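Local coordinates for purine nucleoside phosphorylase (Schistosoma mansoni, PDB 5KO5), which probably catalyses the reversible phosphorolysis of purine nucleosides to free base and ribose 1-phosphate, and is seen here with cytosine bound, at residues Q84-M89 and M221-E226; G30-S35 and L100-M105; S35-L40 and L114-A119; Y93-I98 and N146-G151. All blocks are in the same frame, centred on the assembly; numbering follows the deposited sequence. Where two conformers were deposited one is given.

Contact 1 (Q84-M89 and M221-E226); sequences QGRLHM and MSTVPE. With CYT (6-aminopyrimidin-2(1H)-one), chain B.
H88 CA and S222 CA are the nearest CA pair across the segments, 6.2 Å apart. Segment 84-89 leaves strand 78-84 as an irregular loop. Segment 221-226 is a short loop that turns into helix 224-232, with T223 at the N-cap position.

R86 has the largest share of the contact. Its CG is anti to the backbone N (chi1 -173°), and the chain stays extended as far as NE. R86 NE donates to E226 OE2 at 3.2 Å in a nearly straight salt bridge (170°). E226 OE2 lies in the guanidinium plane; R86 NE comes from its syn side but tilted out of the carboxylate plane. The two planar groups are 69° apart. R86 NH2 adds a weak bond to T223 OG1 at 2.8 Å. S222 OG sits over one guanidinium face, toward the rim, and is hydrogen-bonded to T223 OG1 at 2.9 Å. R86 NH1 bonds T116 O, and T223 OG1 also meets N117 ND2.

The edge of the H88 ring faces S222, with H88 CD2 3.6 Å from S222 CB. M89 SD packs on P225 CG at 3.7 Å. Water 3 bridges M89 N and M221 O. At the far end M221 CE lies 3.5 Å from O2 of the bound cytosine.

The salt bridge to E226 and the bond to T116 fix how the R86 guanidinium is turned. In relatives of this family an arginine, a histidine and serines line the phosphate site. The placing of R86, H88 and S222 is consistent with that role.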
# COMPACT_ATOMS: atom_id res chain seq x y z
N GLN A 84 -12.98 -7.30 -23.78
CA GLN A 84 -14.04 -6.30 -23.84
C GLN A 84 -14.67 -6.25 -22.45
O GLN A 84 -15.50 -7.09 -22.10
CB GLN A 84 -15.06 -6.69 -24.90
CG GLN A 84 -16.06 -5.60 -25.19
CD GLN A 84 -17.02 -6.01 -26.27
OE1 GLN A 84 -17.63 -7.08 -26.21
NE2 GLN A 84 -17.15 -5.16 -27.28
N GLY A 85 -14.27 -5.26 -21.67
CA GLY A 85 -14.64 -5.26 -20.27
C GLY A 85 -13.43 -5.56 -19.41
O GLY A 85 -13.20 -6.70 -18.99
N ARG A 86 -12.64 -4.53 -19.16
CA ARG A 86 -11.39 -4.65 -18.44
C ARG A 86 -11.65 -4.91 -16.95
O ARG A 86 -12.63 -4.43 -16.38
CB ARG A 86 -10.67 -3.32 -18.58
CG ARG A 86 -9.29 -3.28 -18.05
CD ARG A 86 -8.74 -1.93 -18.40
NE ARG A 86 -7.29 -1.92 -18.30
CZ ARG A 86 -6.54 -0.99 -18.85
NH1 ARG A 86 -7.11 -0.00 -19.53
NH2 ARG A 86 -5.23 -1.05 -18.72
N LEU A 87 -10.76 -5.67 -16.33
CA LEU A 87 -10.84 -5.94 -14.90
C LEU A 87 -9.92 -4.96 -14.18
O LEU A 87 -8.70 -4.97 -14.41
CB LEU A 87 -10.42 -7.37 -14.60
CG LEU A 87 -11.14 -8.44 -15.42
CD1 LEU A 87 -10.52 -9.80 -15.11
CD2 LEU A 87 -12.62 -8.43 -15.09
N HIS A 88 -10.48 -4.13 -13.30
CA HIS A 88 -9.72 -3.13 -12.56
C HIS A 88 -9.61 -3.51 -11.10
O HIS A 88 -10.58 -3.97 -10.49
CB HIS A 88 -10.42 -1.78 -12.63
CG HIS A 88 -10.36 -1.13 -13.98
ND1 HIS A 88 -11.41 -1.19 -14.88
CD2 HIS A 88 -9.41 -0.36 -14.56
CE1 HIS A 88 -11.09 -0.51 -15.97
NE2 HIS A 88 -9.88 0.00 -15.80
N MET A 89 -8.43 -3.29 -10.51
CA MET A 89 -8.21 -3.75 -9.14
C MET A 89 -9.02 -2.94 -8.13
O MET A 89 -9.36 -3.48 -7.07
CB MET A 89 -6.71 -3.84 -8.83
CG MET A 89 -6.03 -4.82 -9.80
SD MET A 89 -4.51 -5.59 -9.22
CE MET A 89 -5.13 -6.60 -7.88
N MET A 221 -5.29 4.36 -12.81
CA MET A 221 -5.76 3.31 -11.91
C MET A 221 -5.71 1.91 -12.52
O MET A 221 -6.40 1.00 -12.05
CB MET A 221 -7.18 3.61 -11.42
CG MET A 221 -7.36 4.98 -10.82
SD MET A 221 -9.10 5.25 -10.42
CE MET A 221 -9.06 7.01 -10.08
N SER A 222 -4.90 1.72 -13.55
CA SER A 222 -4.94 0.44 -14.25
C SER A 222 -3.55 0.14 -14.78
O SER A 222 -2.56 0.76 -14.37
CB SER A 222 -5.97 0.48 -15.39
OG SER A 222 -5.51 1.33 -16.42
N THR A 223 -3.50 -0.83 -15.70
CA THR A 223 -2.40 -1.04 -16.63
C THR A 223 -1.20 -1.74 -16.00
O THR A 223 -0.78 -2.79 -16.50
CB THR A 223 -2.01 0.27 -17.32
OG1 THR A 223 -3.15 0.73 -18.06
CG2 THR A 223 -0.84 0.05 -18.28
N VAL A 224 -0.65 -1.20 -14.92
CA VAL A 224 0.51 -1.78 -14.25
C VAL A 224 0.29 -3.25 -13.86
O VAL A 224 1.20 -4.06 -14.07
CB VAL A 224 0.98 -0.88 -13.10
CG1 VAL A 224 2.00 -1.60 -12.21
CG2 VAL A 224 1.58 0.41 -13.66
N PRO A 225 -0.87 -3.65 -13.33
CA PRO A 225 -1.03 -5.09 -13.02
C PRO A 225 -0.92 -5.97 -14.25
O PRO A 225 -0.20 -6.98 -14.23
CB PRO A 225 -2.43 -5.16 -12.37
CG PRO A 225 -2.63 -3.75 -11.80
CD PRO A 225 -2.00 -2.85 -12.83
N GLU A 226 -1.55 -5.56 -15.34
CA GLU A 226 -1.50 -6.35 -16.57
C GLU A 226 -0.09 -6.37 -17.14
O GLU A 226 0.36 -7.41 -17.63
CB GLU A 226 -2.46 -5.77 -17.61
CG GLU A 226 -3.91 -5.92 -17.26
CD GLU A 226 -4.50 -4.67 -16.66
OE1 GLU A 226 -3.81 -4.04 -15.84
OE2 GLU A 226 -5.65 -4.32 -17.00
N3 CYT B . -6.98 10.15 -13.25
C4 CYT B . -7.40 11.05 -14.14
N1 CYT B . -7.81 8.42 -14.66
C2 CYT B . -7.18 8.82 -13.48
O2 CYT B . -6.85 7.97 -12.65
N4 CYT B . -7.17 12.34 -13.86
C5 CYT B . -8.03 10.66 -15.36
C6 CYT B . -8.22 9.35 -15.57
O HOH W 1 -7.07 -6.39 -16.15
O HOH W 2 -6.13 -3.07 -14.50
O HOH W 3 -6.16 -2.19 -11.99

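Contact 2 (G30-S35 and L100-M105); sequences GIICGS and LPIRVM. With EDO (1,2-ethanediol), chain C.
I32 and G30 on strand 29-32 meet I102 and M105 on helix 95-108. The helix belongs to a beta-alpha-beta crossover from strand 78-84 to strand 112-121. Strand 29-32 lies between those two in the sheet, and the helix packs over it. The short axes run nearly antiparallel (156°), 10.3 Å apart at closest.

All the touching side chains are apolar and buried. I32 points at the helix. Its CG1 is anti to the carbonyl carbon and its chain continues extended, which sends CD1 outward. I102 is bent instead: its chi2 of -55° turns CD1 back toward the strand. The two branches cross at about a right angle, and I32 CD1 meets I102 CD1 at 3.6 Å. I32 also touches R86 and E226, while I102 packs on I229.

M105 is the long reach of the contact. Its chain is extended beyond CG, with chi3 at -180° placing CE beyond the sulfur toward I32. M105 CE comes within 4.3 Å of I32 CG1. M105 also touches M83 of strand 78-84. G30 has no side chain, and the thioether packs on its backbone, with M105 SD 4.1 Å from G30 CA.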
# COMPACT_ATOMS: atom_id res chain seq x y z
N GLY A 30 -2.59 -9.52 -28.16
CA GLY A 30 -3.68 -9.26 -27.23
C GLY A 30 -3.89 -7.77 -27.11
O GLY A 30 -2.96 -6.98 -27.27
N ILE A 31 -5.13 -7.37 -26.85
CA ILE A 31 -5.44 -5.95 -26.65
C ILE A 31 -6.35 -5.77 -25.44
O ILE A 31 -7.28 -6.54 -25.21
CB ILE A 31 -5.98 -5.23 -27.92
CG1 ILE A 31 -7.37 -5.71 -28.29
CG2 ILE A 31 -5.06 -5.44 -29.13
CD1 ILE A 31 -7.97 -4.95 -29.47
N ILE A 32 -6.07 -4.73 -24.67
CA ILE A 32 -6.90 -4.31 -23.55
C ILE A 32 -7.08 -2.81 -23.70
O ILE A 32 -6.09 -2.08 -23.82
CB ILE A 32 -6.25 -4.67 -22.20
CG1 ILE A 32 -6.08 -6.18 -22.05
CG2 ILE A 32 -7.04 -4.09 -21.04
CD1 ILE A 32 -5.26 -6.61 -20.83
N CYS A 33 -8.32 -2.36 -23.75
CA CYS A 33 -8.62 -0.99 -24.16
C CYS A 33 -9.16 -0.19 -22.98
O CYS A 33 -9.90 -0.72 -22.14
CB CYS A 33 -9.63 -0.98 -25.30
SG CYS A 33 -9.09 -1.90 -26.74
N GLY A 34 -8.80 1.09 -22.94
CA GLY A 34 -9.31 1.96 -21.91
C GLY A 34 -10.78 2.29 -22.12
O GLY A 34 -11.37 2.03 -23.17
N SER A 35 -11.39 2.87 -21.08
CA SER A 35 -12.81 3.20 -21.14
C SER A 35 -13.07 4.20 -22.25
O SER A 35 -12.37 5.21 -22.37
CB SER A 35 -13.25 3.77 -19.79
OG SER A 35 -12.37 4.79 -19.36
N LEU A 100 -5.29 -14.37 -14.39
CA LEU A 100 -5.71 -15.51 -15.21
C LEU A 100 -5.95 -15.14 -16.67
O LEU A 100 -5.44 -15.85 -17.55
CB LEU A 100 -6.87 -16.27 -14.56
CG LEU A 100 -7.26 -17.51 -15.38
CD1 LEU A 100 -7.49 -18.74 -14.52
CD2 LEU A 100 -8.49 -17.22 -16.23
N PRO A 101 -6.69 -14.08 -17.00
CA PRO A 101 -6.91 -13.78 -18.42
C PRO A 101 -5.63 -13.53 -19.20
O PRO A 101 -5.55 -13.92 -20.38
CB PRO A 101 -7.82 -12.54 -18.39
CG PRO A 101 -8.59 -12.71 -17.12
CD PRO A 101 -7.55 -13.23 -16.14
N ILE A 102 -4.64 -12.87 -18.59
CA ILE A 102 -3.39 -12.62 -19.30
C ILE A 102 -2.63 -13.92 -19.52
O ILE A 102 -2.04 -14.15 -20.58
CB ILE A 102 -2.52 -11.61 -18.52
CG1 ILE A 102 -3.28 -10.31 -18.23
CG2 ILE A 102 -1.24 -11.34 -19.29
CD1 ILE A 102 -3.84 -9.67 -19.46
N ARG A 103 -2.63 -14.79 -18.51
CA ARG A 103 -1.99 -16.09 -18.67
C ARG A 103 -2.72 -16.95 -19.70
O ARG A 103 -2.07 -17.73 -20.41
CB ARG A 103 -1.88 -16.76 -17.31
CG ARG A 103 -0.85 -16.03 -16.48
CD ARG A 103 -0.69 -16.56 -15.06
NE ARG A 103 0.45 -15.88 -14.44
CZ ARG A 103 0.71 -15.88 -13.14
NH1 ARG A 103 -0.08 -16.54 -12.30
NH2 ARG A 103 1.75 -15.20 -12.69
N VAL A 104 -4.04 -16.82 -19.80
CA VAL A 104 -4.77 -17.47 -20.88
C VAL A 104 -4.31 -16.94 -22.23
O VAL A 104 -4.07 -17.71 -23.17
CB VAL A 104 -6.29 -17.32 -20.67
CG1 VAL A 104 -7.05 -17.77 -21.91
CG2 VAL A 104 -6.71 -18.13 -19.45
N MET A 105 -4.16 -15.61 -22.35
CA MET A 105 -3.59 -15.06 -23.58
C MET A 105 -2.26 -15.72 -23.91
O MET A 105 -2.01 -16.07 -25.07
CB MET A 105 -3.39 -13.55 -23.45
CG MET A 105 -4.66 -12.75 -23.49
SD MET A 105 -4.22 -11.00 -23.52
CE MET A 105 -5.85 -10.24 -23.55
C1 EDO C . -7.71 3.36 -16.93
O1 EDO C . -7.91 3.06 -15.54
C2 EDO C . -8.77 2.69 -17.79
O2 EDO C . -9.02 3.54 -18.91

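Contact 3 (S35-L40 and L114-A119); sequences SGLGKL and LITNLA. With CYT (6-aminopyrimidin-2(1H)-one), chain B; EDO (1,2-ethanediol), chain C.
L37 and L118 bury the largest areas in this contact. They join the glycine-containing loop after strand 29-32 to the neighbouring parallel strand 112-121 of the alpha/beta fold. The loop packs on the strand through T116 and L118, near the base pocket.

L37 points at the strand. Its CG is anti to the carbonyl carbon (chi1 -52°), and the CD1 branch does the touching. L37 CD1 presses on L118 CD2 at 3.5 Å, a tight carbon pair. L37 CD1 also lies 3.8 Å from T116 OG1, two residues back on the same strand face. L118 sits off a staggered chi1 (-92°). Its CD2 also lies against the loop backbone, 3.3 Å from S35 O. L242 of strand 236-246 touches both leucines, and helix 259-283 supplies L273 to L37 and V262 to L118.

T116 is the polar member. Water 4 donates to L37 O at 2.7 Å and also bonds T116 OG1. That hydroxyl has a further bond with G34 N, which ties the loop to the strand.

L118 and A119 line the cytosine pocket; A119 C is 3.5 Å from cytosine C5. O2 of an ethanediol, probably from the crystallisation liquor, accepts from both segments, from S35 N at 3.3 Å and from L118 N at 3.1 Å.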
# COMPACT_ATOMS: atom_id res chain seq x y z
N SER A 35 -11.39 2.87 -21.08
CA SER A 35 -12.81 3.20 -21.14
C SER A 35 -13.07 4.20 -22.25
O SER A 35 -12.37 5.21 -22.37
CB SER A 35 -13.25 3.77 -19.79
OG SER A 35 -12.37 4.79 -19.36
N GLY A 36 -14.09 3.92 -23.06
CA GLY A 36 -14.39 4.74 -24.21
C GLY A 36 -13.45 4.57 -25.38
O GLY A 36 -13.64 5.24 -26.40
N LEU A 37 -12.46 3.69 -25.27
CA LEU A 37 -11.45 3.47 -26.30
C LEU A 37 -11.54 2.06 -26.88
O LEU A 37 -10.55 1.52 -27.36
CB LEU A 37 -10.05 3.72 -25.75
CG LEU A 37 -9.85 5.06 -25.05
CD1 LEU A 37 -8.43 5.15 -24.52
CD2 LEU A 37 -10.16 6.20 -26.00
N GLY A 38 -12.72 1.46 -26.84
CA GLY A 38 -12.86 0.07 -27.20
C GLY A 38 -13.42 -0.18 -28.59
O GLY A 38 -13.71 -1.34 -28.91
N LYS A 39 -13.56 0.85 -29.42
CA LYS A 39 -14.29 0.67 -30.67
C LYS A 39 -13.54 -0.23 -31.65
O LYS A 39 -14.18 -0.87 -32.50
CB LYS A 39 -14.67 2.01 -31.29
N LEU A 40 -12.21 -0.31 -31.55
CA LEU A 40 -11.47 -1.24 -32.40
C LEU A 40 -11.97 -2.67 -32.22
O LEU A 40 -12.02 -3.44 -33.19
CB LEU A 40 -9.97 -1.17 -32.11
CG LEU A 40 -9.08 -2.09 -32.96
CD1 LEU A 40 -9.21 -1.77 -34.44
CD2 LEU A 40 -7.63 -1.98 -32.52
N LEU A 114 -1.11 -5.05 -26.33
CA LEU A 114 -1.30 -3.62 -26.54
C LEU A 114 -2.35 -3.13 -25.56
O LEU A 114 -3.43 -3.71 -25.48
CB LEU A 114 -1.79 -3.34 -27.96
CG LEU A 114 -0.95 -3.93 -29.10
CD1 LEU A 114 -1.55 -3.60 -30.47
CD2 LEU A 114 0.51 -3.46 -29.02
N ILE A 115 -2.05 -2.05 -24.83
CA ILE A 115 -2.92 -1.55 -23.77
C ILE A 115 -3.12 -0.05 -23.93
O ILE A 115 -2.16 0.69 -24.18
CB ILE A 115 -2.30 -1.82 -22.38
CG1 ILE A 115 -1.93 -3.30 -22.22
CG2 ILE A 115 -3.27 -1.39 -21.28
CD1 ILE A 115 -1.20 -3.59 -20.91
N THR A 116 -4.36 0.41 -23.77
CA THR A 116 -4.62 1.84 -23.65
C THR A 116 -5.33 2.11 -22.34
O THR A 116 -5.95 1.23 -21.75
CB THR A 116 -5.46 2.39 -24.82
OG1 THR A 116 -6.73 1.72 -24.87
CG2 THR A 116 -4.73 2.21 -26.15
N ASN A 117 -5.21 3.35 -21.86
CA ASN A 117 -5.89 3.77 -20.65
C ASN A 117 -6.14 5.27 -20.72
O ASN A 117 -5.59 5.97 -21.57
CB ASN A 117 -5.11 3.37 -19.38
CG ASN A 117 -3.76 4.07 -19.26
OD1 ASN A 117 -3.68 5.30 -19.22
ND2 ASN A 117 -2.70 3.28 -19.16
N LEU A 118 -7.00 5.74 -19.83
CA LEU A 118 -7.20 7.17 -19.60
C LEU A 118 -6.46 7.54 -18.32
O LEU A 118 -6.51 6.80 -17.33
CB LEU A 118 -8.69 7.51 -19.45
CG LEU A 118 -9.50 7.91 -20.68
CD1 LEU A 118 -8.98 9.20 -21.31
CD2 LEU A 118 -9.53 6.81 -21.70
N ALA A 119 -5.76 8.67 -18.34
CA ALA A 119 -4.92 9.01 -17.20
C ALA A 119 -4.92 10.51 -16.95
O ALA A 119 -5.27 11.30 -17.83
CB ALA A 119 -3.47 8.54 -17.44
N3 CYT B . -6.98 10.15 -13.25
C4 CYT B . -7.40 11.05 -14.14
N1 CYT B . -7.81 8.42 -14.66
C2 CYT B . -7.18 8.82 -13.48
O2 CYT B . -6.85 7.97 -12.65
N4 CYT B . -7.17 12.34 -13.86
C5 CYT B . -8.03 10.66 -15.36
C6 CYT B . -8.22 9.35 -15.57
C1 EDO C . -7.71 3.36 -16.93
O1 EDO C . -7.91 3.06 -15.54
C2 EDO C . -8.77 2.69 -17.79
O2 EDO C . -9.02 3.54 -18.91
O HOH W 4 -7.83 1.78 -27.45

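Contact 4 (Y93-I98 and N146-G151)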
# COMPACT_ATOMS: atom_id res chain seq x y z
N TYR A 93 -11.17 -7.07 -7.45
CA TYR A 93 -10.67 -8.32 -8.01
C TYR A 93 -9.34 -8.70 -7.39
O TYR A 93 -8.48 -7.85 -7.14
CB TYR A 93 -10.49 -8.18 -9.52
CG TYR A 93 -11.78 -7.99 -10.26
CD1 TYR A 93 -12.75 -8.98 -10.24
CD2 TYR A 93 -12.04 -6.83 -10.97
CE1 TYR A 93 -13.96 -8.81 -10.90
CE2 TYR A 93 -13.23 -6.65 -11.64
CZ TYR A 93 -14.18 -7.64 -11.61
OH TYR A 93 -15.37 -7.47 -12.27
N SER A 94 -9.15 -10.00 -7.19
CA SER A 94 -7.93 -10.49 -6.58
C SER A 94 -6.80 -10.56 -7.61
O SER A 94 -7.01 -10.49 -8.83
CB SER A 94 -8.15 -11.87 -5.99
OG SER A 94 -8.23 -12.83 -7.02
N ASN A 95 -5.59 -10.71 -7.09
CA ASN A 95 -4.42 -10.95 -7.93
C ASN A 95 -4.66 -12.11 -8.88
O ASN A 95 -4.25 -12.07 -10.05
CB ASN A 95 -3.22 -11.28 -7.05
CG ASN A 95 -2.67 -10.07 -6.35
OD1 ASN A 95 -3.13 -8.95 -6.60
ND2 ASN A 95 -1.68 -10.27 -5.48
N GLN A 96 -5.31 -13.17 -8.40
CA GLN A 96 -5.55 -14.33 -9.24
C GLN A 96 -6.51 -14.01 -10.38
O GLN A 96 -6.36 -14.52 -11.50
CB GLN A 96 -6.10 -15.49 -8.41
CG GLN A 96 -5.26 -15.88 -7.20
CD GLN A 96 -3.81 -16.11 -7.54
OE1 GLN A 96 -3.48 -16.71 -8.56
NE2 GLN A 96 -2.93 -15.63 -6.66
N GLU A 97 -7.53 -13.19 -10.10
CA GLU A 97 -8.52 -12.85 -11.11
C GLU A 97 -7.93 -11.96 -12.19
O GLU A 97 -8.28 -12.09 -13.36
CB GLU A 97 -9.73 -12.19 -10.44
CG GLU A 97 -10.57 -13.18 -9.62
CD GLU A 97 -11.65 -12.50 -8.79
OE1 GLU A 97 -11.38 -11.53 -8.05
OE2 GLU A 97 -12.81 -12.96 -8.86
N ILE A 98 -7.03 -11.05 -11.81
CA ILE A 98 -6.39 -10.21 -12.81
C ILE A 98 -5.45 -11.05 -13.68
O ILE A 98 -5.38 -10.87 -14.90
CB ILE A 98 -5.63 -9.06 -12.13
CG1 ILE A 98 -6.58 -8.19 -11.30
CG2 ILE A 98 -4.80 -8.28 -13.17
CD1 ILE A 98 -7.68 -7.52 -12.12
N ASN A 146 0.77 -4.86 -2.25
CA ASN A 146 -0.36 -5.23 -3.10
C ASN A 146 0.05 -5.45 -4.55
O ASN A 146 -0.77 -5.29 -5.46
CB ASN A 146 -1.49 -4.20 -2.97
CG ASN A 146 -2.34 -4.41 -1.74
OD1 ASN A 146 -2.46 -5.54 -1.22
ND2 ASN A 146 -2.95 -3.34 -1.25
N ASN A 147 1.30 -5.83 -4.81
CA ASN A 147 1.70 -6.19 -6.16
C ASN A 147 0.81 -7.32 -6.67
O ASN A 147 0.42 -8.22 -5.91
CB ASN A 147 3.16 -6.66 -6.11
CG ASN A 147 3.84 -6.73 -7.48
OD1 ASN A 147 3.48 -7.56 -8.33
ND2 ASN A 147 4.86 -5.89 -7.67
N VAL A 148 0.48 -7.27 -7.97
CA VAL A 148 -0.35 -8.31 -8.59
C VAL A 148 0.28 -9.70 -8.49
O VAL A 148 -0.45 -10.70 -8.60
CB VAL A 148 -0.68 -7.90 -10.04
CG1 VAL A 148 0.56 -7.99 -10.91
CG2 VAL A 148 -1.80 -8.77 -10.61
N LEU A 149 1.60 -9.80 -8.27
CA LEU A 149 2.25 -11.10 -8.14
C LEU A 149 2.39 -11.59 -6.69
O LEU A 149 2.92 -12.69 -6.49
CB LEU A 149 3.64 -11.08 -8.82
CG LEU A 149 3.61 -11.18 -10.35
CD1 LEU A 149 5.02 -10.93 -10.89
CD2 LEU A 149 3.09 -12.56 -10.79
N VAL A 150 1.91 -10.84 -5.69
CA VAL A 150 1.95 -11.37 -4.33
C VAL A 150 1.15 -12.66 -4.28
O VAL A 150 0.00 -12.72 -4.74
CB VAL A 150 1.42 -10.33 -3.33
CG1 VAL A 150 1.19 -10.99 -1.96
CG2 VAL A 150 2.40 -9.19 -3.18
N GLY A 151 1.74 -13.69 -3.67
CA GLY A 151 1.17 -15.01 -3.61
C GLY A 151 2.20 -16.02 -4.08
O GLY A 151 3.32 -15.66 -4.47
O HOH W 5 -3.16 -6.79 -4.94
O HOH W 6 -1.39 -13.06 -9.69
O HOH W 7 -1.70 -8.60 -2.62
O HOH W 8 -0.29 -15.67 -6.46
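N95 and V148 lie 4.9 Å apart, CA to CA, where the N-terminal end of helix 95-108 meets a type I beta turn from N147 to V150. The helix start is closed by a capping box: E97 N donates to S94 OG, and S94 N donates to E97 OE1.

Direct hydrogen bonds come from one amide. N95 CG is anti to the carbonyl carbon (chi1 -74°), and the side chain enters the turn. N95 ND2 donates to V150 O at 3.1 Å, fairly straight (158°), in the plane of the carbonyl and on a lone pair. The same nitrogen gives a weak bond to N147 O at 3.0 Å. N147 O is also the acceptor for V150 N within the turn. V148 O approaches the flank of the asparagine, 3.2 Å from N95 CB.

Water extends the join. Water 6 donates to V148 O at 2.8 Å and weakly to N95 O. Water 8 accepts from Q96 NE2, but its link on to V150 O is weak and uncertain.

Apolar packing is slight. I98 CG2 touches V148 CG2 at 4.0 Å, the two side chains crossing at about a right angle. V148 continues onto I228 and I229 of helix 224-232.

The turn also faces other subunits. N147 ND2 bonds T201 of the third subunit, and N146 ND2 bonds G144 O of the second. The other end of the N147 amide stays within the turn as an Asx turn, with N147 OD1 accepting from L149 N at 2.9 Å (167°).

In the fold
Contacts 1, 2 and 3 gather round the chain centre; contact 4 lies about 16 Å from it, on the side facing other subunits. Contact centres 1 and 2 are about 8 Å apart, 2 and 3 about 12 Å, and 3 and 4 about 22 Å. Contacts 2 and 3 share S35 and reach adjacent strands of one sheet, 29-32 and 112-121. Contacts 2 and 4 share helix 95-108. Along the chain the order is 30-35, 35-40, 84-89, 93-98, 100-105, 114-119, 146-151 and 221-226. Contact 1 touches all the others. The contacts run from the cytosine pocket, at contacts 1 and 3, to the subunit interface at contact 4.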